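Local coordinates for protein dihydropteridine reductase (Caenorhabditis elegans, PDB 1OOE) that probably reduces quinonoid dihydrobiopterin to tetrahydrobiopterin with NADH or NADPH, working as a homodimer of the short-chain dehydrogenase/reductase family, at residues S3-V8 with G27-N32; S71-V76 with T117-G122; G86-K91 with S139-G144. One frame throughout, in Å; residues are numbered along the deposited sequence. Where two conformers were deposited one is given.

Contact 1 of 3, residues S3-V8 with G27-N32; sequences SGKVIV and GYTVLN
Strands 4-8 and 28-32 run parallel, their axes 4.6 Å apart at closest approach and inclined by 25°, and they show how the first beta-alpha-beta unit of a Rossmann fold is closed. G4 O accepts T29 N at 2.8 Å on an almost straight bond (177° at the hydrogen), T29 O takes V6 N, V6 O takes L31 N, and L31 O takes V8 N at 2.8 Å. Ahead of these, S3 N reaches G27 O at 2.9 Å from above the carbonyl plane; G27 is the C-prime residue of the Schellman motif that ends helix 14-25. The Y28 ring turns back toward S3 and G4. S3 CB sits over one ring face, 4.1 Å from the centroid of Y28, a CH-pi contact, while K5 N lies at the ring edge and V6 CG1 touches Y28 CD2 at 3.9 Å. An alanine in place of Y28 would probably loosen this start of the sheet, losing the cover over S3 and V6 and the edge-to-face partner of F23. Farther along, V30 meets V6 and V8 through its two methyls, CG1 lying 3.8 Å from V8 CG2, on the face that helix 14-25 covers. K5, I7, T29 and L31 occupy the opposite face, where K5 CG lies alongside T29 CB. Main-chain bonds thus fix the register, and apolar branches seal the sheet against its helices.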
loop_
_atom_site.group_PDB
_atom_site.type_symbol
_atom_site.label_atom_id
_atom_site.label_comp_id
_atom_site.label_asym_id
_atom_site.label_seq_id
_atom_site.Cartn_x
_atom_site.Cartn_y
_atom_site.Cartn_z
ATOM N N SER A 3 -35.311 9.722 1.974
ATOM C CA SER A 3 -34.982 8.531 2.751
ATOM C C SER A 3 -33.587 8.656 3.351
ATOM O O SER A 3 -33.226 7.920 4.270
ATOM C CB SER A 3 -35.044 7.284 1.867
ATOM O OG SER A 3 -36.345 7.092 1.341
ATOM N N GLY A 4 -32.810 9.597 2.823
ATOM C CA GLY A 4 -31.459 9.807 3.307
ATOM C C GLY A 4 -30.534 10.225 2.181
ATOM O O GLY A 4 -30.982 10.457 1.061
ATOM N N LYS A 5 -29.244 10.324 2.475
ATOM C CA LYS A 5 -28.267 10.716 1.467
ATOM C C LYS A 5 -27.094 9.743 1.467
ATOM O O LYS A 5 -26.706 9.227 2.515
ATOM C CB LYS A 5 -27.739 12.129 1.747
ATOM C CG LYS A 5 -28.793 13.231 1.737
ATOM C CD LYS A 5 -28.173 14.575 2.101
ATOM C CE LYS A 5 -29.207 15.700 2.152
ATOM N NZ LYS A 5 -30.219 15.517 3.237
ATOM N N VAL A 6 -26.542 9.487 0.285
ATOM C CA VAL A 6 -25.391 8.603 0.160
ATOM C C VAL A 6 -24.434 9.142 -0.897
ATOM O O VAL A 6 -24.837 9.845 -1.828
ATOM C CB VAL A 6 -25.795 7.145 -0.223
ATOM C CG1 VAL A 6 -26.624 6.521 0.892
ATOM C CG2 VAL A 6 -26.563 7.136 -1.530
ATOM N N ILE A 7 -23.157 8.825 -0.727
ATOM C CA ILE A 7 -22.117 9.241 -1.658
ATOM C C ILE A 7 -21.593 8.012 -2.389
ATOM O O ILE A 7 -21.300 6.992 -1.766
ATOM C CB ILE A 7 -20.933 9.899 -0.911
ATOM C CG1 ILE A 7 -21.373 11.239 -0.313
ATOM C CG2 ILE A 7 -19.737 10.066 -1.853
ATOM C CD1 ILE A 7 -20.320 11.875 0.574
ATOM N N VAL A 8 -21.503 8.104 -3.713
ATOM C CA VAL A 8 -20.976 7.009 -4.519
ATOM C C VAL A 8 -19.742 7.551 -5.222
ATOM O O VAL A 8 -19.841 8.385 -6.125
ATOM C CB VAL A 8 -21.989 6.522 -5.590
ATOM C CG1 VAL A 8 -21.354 5.412 -6.435
ATOM C CG2 VAL A 8 -23.254 6.000 -4.926
ATOM N N GLY A 27 -35.560 5.937 -2.850
ATOM C CA GLY A 27 -35.762 7.181 -2.124
ATOM C C GLY A 27 -34.594 7.972 -1.568
ATOM O O GLY A 27 -34.810 8.928 -0.820
ATOM N N TYR A 28 -33.363 7.602 -1.912
ATOM C CA TYR A 28 -32.209 8.338 -1.403
ATOM C C TYR A 28 -31.729 9.432 -2.350
ATOM O O TYR A 28 -31.936 9.362 -3.560
ATOM C CB TYR A 28 -31.029 7.395 -1.139
ATOM C CG TYR A 28 -31.170 6.511 0.077
ATOM C CD1 TYR A 28 -31.972 5.372 0.048
ATOM C CD2 TYR A 28 -30.498 6.817 1.262
ATOM C CE1 TYR A 28 -32.103 4.558 1.168
ATOM C CE2 TYR A 28 -30.622 6.010 2.388
ATOM C CZ TYR A 28 -31.426 4.882 2.334
ATOM O OH TYR A 28 -31.556 4.082 3.446
ATOM N N THR A 29 -31.100 10.454 -1.775
ATOM C CA THR A 29 -30.509 11.538 -2.549
ATOM C C THR A 29 -29.107 10.989 -2.770
ATOM O O THR A 29 -28.489 10.500 -1.825
ATOM C CB THR A 29 -30.400 12.835 -1.730
ATOM O OG1 THR A 29 -31.712 13.284 -1.367
ATOM C CG2 THR A 29 -29.696 13.920 -2.536
ATOM N N VAL A 30 -28.601 11.055 -3.996
ATOM C CA VAL A 30 -27.278 10.509 -4.272
ATOM C C VAL A 30 -26.263 11.492 -4.837
ATOM O O VAL A 30 -26.523 12.199 -5.812
ATOM C CB VAL A 30 -27.373 9.300 -5.234
ATOM C CG1 VAL A 30 -26.009 8.640 -5.377
ATOM C CG2 VAL A 30 -28.407 8.309 -4.723
ATOM N N LEU A 31 -25.095 11.525 -4.211
ATOM C CA LEU A 31 -24.018 12.395 -4.656
ATOM C C LEU A 31 -22.978 11.528 -5.349
ATOM O O LEU A 31 -22.513 10.536 -4.784
ATOM C CB LEU A 31 -23.373 13.115 -3.469
ATOM C CG LEU A 31 -24.217 14.134 -2.698
ATOM C CD1 LEU A 31 -25.255 13.421 -1.845
ATOM C CD2 LEU A 31 -23.303 14.976 -1.817
ATOM N N ASN A 32 -22.624 11.898 -6.577
ATOM C CA ASN A 32 -21.623 11.160 -7.339
ATOM C C ASN A 32 -20.289 11.889 -7.351
ATOM O O ASN A 32 -20.236 13.108 -7.522
ATOM C CB ASN A 32 -22.082 10.963 -8.789
ATOM C CG ASN A 32 -20.953 10.495 -9.698
ATOM O OD1 ASN A 32 -20.441 9.388 -9.548
ATOM N ND2 ASN A 32 -20.554 11.346 -10.638
#

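Contact 2 of 3, residues S71-V76 with T117-G122; sequences SQVDGV and THLKPG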
loop_
_atom_site.group_PDB
_atom_site.type_symbol
_atom_site.label_atom_id
_atom_site.label_comp_id
_atom_site.label_asym_id
_atom_site.label_seq_id
_atom_site.Cartn_x
_atom_site.Cartn_y
_atom_site.Cartn_z
ATOM N N SER A 71 -26.152 18.831 6.317
ATOM C CA SER A 71 -26.571 17.434 6.264
ATOM C C SER A 71 -25.396 16.473 6.336
ATOM O O SER A 71 -24.278 16.811 5.944
ATOM C CB SER A 71 -27.343 17.153 4.972
ATOM O OG SER A 71 -28.586 17.834 4.943
ATOM N N GLN A 72 -25.659 15.279 6.856
ATOM C CA GLN A 72 -24.655 14.225 6.936
ATOM C C GLN A 72 -25.161 13.151 5.991
ATOM O O GLN A 72 -26.270 13.257 5.480
ATOM C CB GLN A 72 -24.559 13.657 8.350
ATOM C CG GLN A 72 -23.857 14.562 9.346
ATOM C CD GLN A 72 -23.920 14.010 10.756
ATOM O OE1 GLN A 72 -24.999 13.713 11.267
ATOM N NE2 GLN A 72 -22.763 13.869 11.393
ATOM N N VAL A 73 -24.359 12.121 5.750
ATOM C CA VAL A 73 -24.780 11.042 4.862
ATOM C C VAL A 73 -24.904 9.724 5.623
ATOM O O VAL A 73 -24.260 9.528 6.653
ATOM C CB VAL A 73 -23.794 10.858 3.683
ATOM C CG1 VAL A 73 -23.735 12.139 2.848
ATOM C CG2 VAL A 73 -22.416 10.489 4.203
ATOM N N ASP A 74 -25.734 8.825 5.106
ATOM C CA ASP A 74 -25.956 7.522 5.732
ATOM C C ASP A 74 -24.900 6.516 5.294
ATOM O O ASP A 74 -24.686 5.498 5.950
ATOM C CB ASP A 74 -27.346 6.992 5.376
ATOM C CG ASP A 74 -28.454 7.909 5.855
ATOM O OD1 ASP A 74 -28.690 8.949 5.208
ATOM O OD2 ASP A 74 -29.081 7.595 6.887
ATOM N N GLY A 75 -24.239 6.811 4.181
ATOM C CA GLY A 75 -23.206 5.919 3.687
ATOM C C GLY A 75 -22.317 6.550 2.635
ATOM O O GLY A 75 -22.716 7.484 1.935
ATOM N N VAL A 76 -21.089 6.048 2.561
ATOM C CA VAL A 76 -20.097 6.486 1.582
ATOM C C VAL A 76 -19.649 5.171 0.947
ATOM O O VAL A 76 -19.129 4.296 1.634
ATOM C CB VAL A 76 -18.887 7.180 2.266
ATOM C CG1 VAL A 76 -17.817 7.517 1.228
ATOM C CG2 VAL A 76 -19.348 8.456 2.966
ATOM N N THR A 117 -15.692 13.110 8.143
ATOM C CA THR A 117 -16.270 14.444 8.116
ATOM C C THR A 117 -17.794 14.482 8.005
ATOM O O THR A 117 -18.465 15.216 8.732
ATOM C CB THR A 117 -15.727 15.268 6.918
ATOM O OG1 THR A 117 -14.293 15.269 6.921
ATOM C CG2 THR A 117 -16.232 16.699 6.994
ATOM N N HIS A 118 -18.333 13.672 7.101
ATOM C CA HIS A 118 -19.762 13.689 6.818
ATOM C C HIS A 118 -20.644 12.495 7.172
ATOM O O HIS A 118 -21.864 12.601 7.085
ATOM C CB HIS A 118 -19.938 13.990 5.331
ATOM C CG HIS A 118 -19.232 15.231 4.883
ATOM N ND1 HIS A 118 -19.655 16.493 5.236
ATOM C CD2 HIS A 118 -18.122 15.404 4.126
ATOM C CE1 HIS A 118 -18.838 17.391 4.717
ATOM N NE2 HIS A 118 -17.899 16.757 4.037
ATOM N N LEU A 119 -20.056 11.371 7.556
ATOM C CA LEU A 119 -20.859 10.192 7.875
ATOM C C LEU A 119 -21.563 10.295 9.230
ATOM O O LEU A 119 -20.946 10.647 10.234
ATOM C CB LEU A 119 -19.979 8.939 7.843
ATOM C CG LEU A 119 -20.659 7.567 7.915
ATOM C CD1 LEU A 119 -21.499 7.306 6.659
ATOM C CD2 LEU A 119 -19.583 6.496 8.049
ATOM N N LYS A 120 -22.858 9.990 9.247
ATOM C CA LYS A 120 -23.639 10.039 10.484
ATOM C C LYS A 120 -23.170 8.951 11.443
ATOM O O LYS A 120 -22.633 7.921 11.020
ATOM C CB LYS A 120 -25.126 9.810 10.193
ATOM C CG LYS A 120 -25.399 8.393 9.663
ATOM C CD LYS A 120 -26.830 7.928 9.904
ATOM C CE LYS A 120 -27.104 6.589 9.236
ATOM N NZ LYS A 120 -28.525 6.176 9.395
ATOM N N PRO A 121 -23.341 9.171 12.756
ATOM C CA PRO A 121 -22.913 8.129 13.689
ATOM C C PRO A 121 -23.733 6.888 13.346
ATOM O O PRO A 121 -24.929 6.989 13.063
ATOM C CB PRO A 121 -23.280 8.720 15.046
ATOM C CG PRO A 121 -23.032 10.182 14.825
ATOM C CD PRO A 121 -23.686 10.411 13.477
ATOM N N GLY A 122 -23.088 5.728 13.345
ATOM C CA GLY A 122 -23.789 4.501 13.011
ATOM C C GLY A 122 -23.890 4.260 11.512
ATOM O O GLY A 122 -24.481 3.273 11.081
HETATM O O HOH W 1 -21.674 16.993 6.942
#
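Helix 93-118 returns the chain to the central sheet here, and its last turn passes straight into a short strand, 119-120, that pairs with the beginning of strand 73-78. H118 O receives V73 N at 2.9 Å, the donor standing above the carbonyl plane, and V73 O receives K120 N at 3.0 Å nearly along its C=O axis. The two bonds make V73 and L119 a parallel bridge. In Rossmann terms this is the landing of a beta-alpha-beta crossover, strand 73-78 to helix 93-118 to strand 123-128, caught just before the main strand 123-128 begins. L119, with CG anti to its backbone N (chi1 -170°), sends CD1 against the chain where it turns at D74, 3.5 Å from V73 O and 3.7 Å from G75 CA. K120 takes the crowded chi1 position (65°), then stretches out past V73 O. Its NZ ends 2.9 Å from D74 OD2, a salt bridge using the anti lone pair of that oxygen; the other oxygen, OD1, accepts K5 N. Q72 crosses K120 at about a right angle, its amide resting near K120 CA. A water in the plane of the H118 ring links ND1, at 2.7 Å, to S71 O, to which it donates.

Contact 3 of 3, residues G86-K91 with S139-G144; sequences GSASSK and SMIGYG
Two torsion choices bring the loop and the helix start together: G86, with phi at 120°, turns its N-H and C=O onto 139-141, and I141, with CG1 anti to its carbonyl carbon (chi1 -62°) and CD1 fully extended (chi2 -180°), points its tip at A88. The meeting place is the N-terminus of helix 141-158, with M140 in the N-cap position, set against the loop that leads from strand 73-78 to helix 93-118. G86 N donates to S139 O at 2.9 Å, and G86 O accepts I141 N at 3.2 Å, both donors standing above the carbonyl planes. Bent as they are, the pair straddles the N-cap residue and ties the loop to the first N-H of the helix. I141 CD1 lies 3.5 Å from A88 N and 4.0 Å from A88 CB, against the type I turn S87-S90, which S90 N closes on S87 O. The second subunit covers the same corner: its L153 packs on I141, and its K113 NZ bonds to A88 O, so the contact is part of the dimer interface. Within the first turn of the helix, Y143 opens the Tyr-x-x-x-Lys signature sequence of the short-chain reductases, consistent with its being the active-site tyrosine; its ring packs edge-to-face with W83. A water donates to G86 O at 3.0 Å and accepts G142 N at 3.0 Å, giving that carbonyl a second partner.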
loop_
_atom_site.group_PDB
_atom_site.type_symbol
_atom_site.label_atom_id
_atom_site.label_comp_id
_atom_site.label_asym_id
_atom_site.label_seq_id
_atom_site.Cartn_x
_atom_site.Cartn_y
_atom_site.Cartn_z
ATOM N N GLY A 86 1.576 -6.515 -14.422
ATOM C CA GLY A 86 3.012 -6.510 -14.639
ATOM C C GLY A 86 3.868 -6.993 -13.483
ATOM O O GLY A 86 3.674 -6.581 -12.336
ATOM N N SER A 87 4.816 -7.879 -13.780
ATOM C CA SER A 87 5.726 -8.384 -12.760
ATOM C C SER A 87 6.836 -7.346 -12.629
ATOM O O SER A 87 6.822 -6.336 -13.330
ATOM C CB SER A 87 6.327 -9.728 -13.182
ATOM O OG SER A 87 7.238 -9.560 -14.257
ATOM N N ALA A 88 7.799 -7.591 -11.745
ATOM C CA ALA A 88 8.897 -6.647 -11.558
ATOM C C ALA A 88 9.778 -6.511 -12.801
ATOM O O ALA A 88 10.454 -5.497 -12.982
ATOM C CB ALA A 88 9.746 -7.061 -10.357
ATOM N N SER A 89 9.774 -7.524 -13.660
ATOM C CA SER A 89 10.591 -7.465 -14.867
ATOM C C SER A 89 9.870 -6.763 -16.021
ATOM O O SER A 89 10.453 -6.531 -17.081
ATOM C CB SER A 89 11.027 -8.874 -15.281
ATOM O OG SER A 89 9.915 -9.730 -15.458
ATOM N N SER A 90 8.601 -6.423 -15.814
ATOM C CA SER A 90 7.827 -5.727 -16.836
ATOM C C SER A 90 8.381 -4.325 -17.035
ATOM O O SER A 90 8.820 -3.682 -16.081
ATOM C CB SER A 90 6.360 -5.621 -16.423
ATOM O OG SER A 90 5.691 -4.670 -17.232
ATOM N N LYS A 91 8.354 -3.848 -18.274
ATOM C CA LYS A 91 8.857 -2.515 -18.575
ATOM C C LYS A 91 8.062 -1.460 -17.809
ATOM O O LYS A 91 8.619 -0.455 -17.366
ATOM C CB LYS A 91 8.765 -2.241 -20.080
ATOM C CG LYS A 91 9.294 -0.874 -20.490
ATOM C CD LYS A 91 9.309 -0.700 -22.002
ATOM C CE LYS A 91 7.910 -0.764 -22.597
ATOM N NZ LYS A 91 7.944 -0.580 -24.075
ATOM N N SER A 139 2.436 -11.633 -10.899
ATOM C CA SER A 139 2.135 -11.199 -12.263
ATOM C C SER A 139 1.496 -9.812 -12.342
ATOM O O SER A 139 1.346 -9.258 -13.427
ATOM C CB SER A 139 1.221 -12.211 -12.961
ATOM O OG SER A 139 -0.106 -12.132 -12.472
ATOM N N MET A 140 1.121 -9.261 -11.190
ATOM C CA MET A 140 0.499 -7.939 -11.122
ATOM C C MET A 140 0.842 -7.334 -9.765
ATOM O O MET A 140 -0.034 -7.046 -8.949
ATOM C CB MET A 140 -1.023 -8.056 -11.296
ATOM C CG MET A 140 -1.678 -9.135 -10.438
ATOM S SD MET A 140 -3.428 -9.324 -10.857
ATOM C CE MET A 140 -4.128 -9.726 -9.275
ATOM N N ILE A 141 2.138 -7.146 -9.550
ATOM C CA ILE A 141 2.672 -6.624 -8.300
ATOM C C ILE A 141 2.122 -5.275 -7.839
ATOM O O ILE A 141 1.803 -5.116 -6.661
ATOM C CB ILE A 141 4.218 -6.584 -8.370
ATOM C CG1 ILE A 141 4.738 -8.015 -8.557
ATOM C CG2 ILE A 141 4.798 -5.970 -7.103
ATOM C CD1 ILE A 141 6.255 -8.147 -8.637
ATOM N N GLY A 142 2.005 -4.316 -8.753
ATOM C CA GLY A 142 1.485 -3.006 -8.385
ATOM C C GLY A 142 0.046 -3.070 -7.898
ATOM O O GLY A 142 -0.308 -2.475 -6.874
ATOM N N TYR A 143 -0.789 -3.790 -8.636
ATOM C CA TYR A 143 -2.191 -3.946 -8.263
ATOM C C TYR A 143 -2.239 -4.578 -6.874
ATOM O O TYR A 143 -2.979 -4.131 -5.995
ATOM C CB TYR A 143 -2.898 -4.854 -9.273
ATOM C CG TYR A 143 -4.375 -5.053 -9.010
ATOM C CD1 TYR A 143 -5.284 -4.010 -9.190
ATOM C CD2 TYR A 143 -4.862 -6.289 -8.594
ATOM C CE1 TYR A 143 -6.646 -4.199 -8.965
ATOM C CE2 TYR A 143 -6.220 -6.491 -8.365
ATOM C CZ TYR A 143 -7.106 -5.440 -8.557
ATOM O OH TYR A 143 -8.453 -5.641 -8.350
ATOM N N GLY A 144 -1.436 -5.622 -6.684
ATOM C CA GLY A 144 -1.395 -6.306 -5.403
ATOM C C GLY A 144 -1.035 -5.387 -4.251
ATOM O O GLY A 144 -1.703 -5.409 -3.215
HETATM O O HOH W 2 2.840 -3.845 -11.544
#

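Contacts 1 and 2 are neighbours in one sheet, their centres about 11 Å apart. Strand 4-9 lies between strands 28-34 and 73-78, and K5 O faces D74 N at 2.8 Å while I7 N faces G75 O at 3.0 Å, both probable hydrogen bonds. Contact 3 stands on the other side of the chain's centre, about 37 Å from each of them between centres, with nearest atoms about 17 Å from contact 1 and about 18 Å from contact 2. Helix 93-118 spans that distance, following the loop of contact 3 and ending in contact 2. Contact 1 flanks the glycine-rich turn probably used for the dinucleotide, whereas contact 3 includes the presumed catalytic tyrosine Y143 and forms part of the dimer interface.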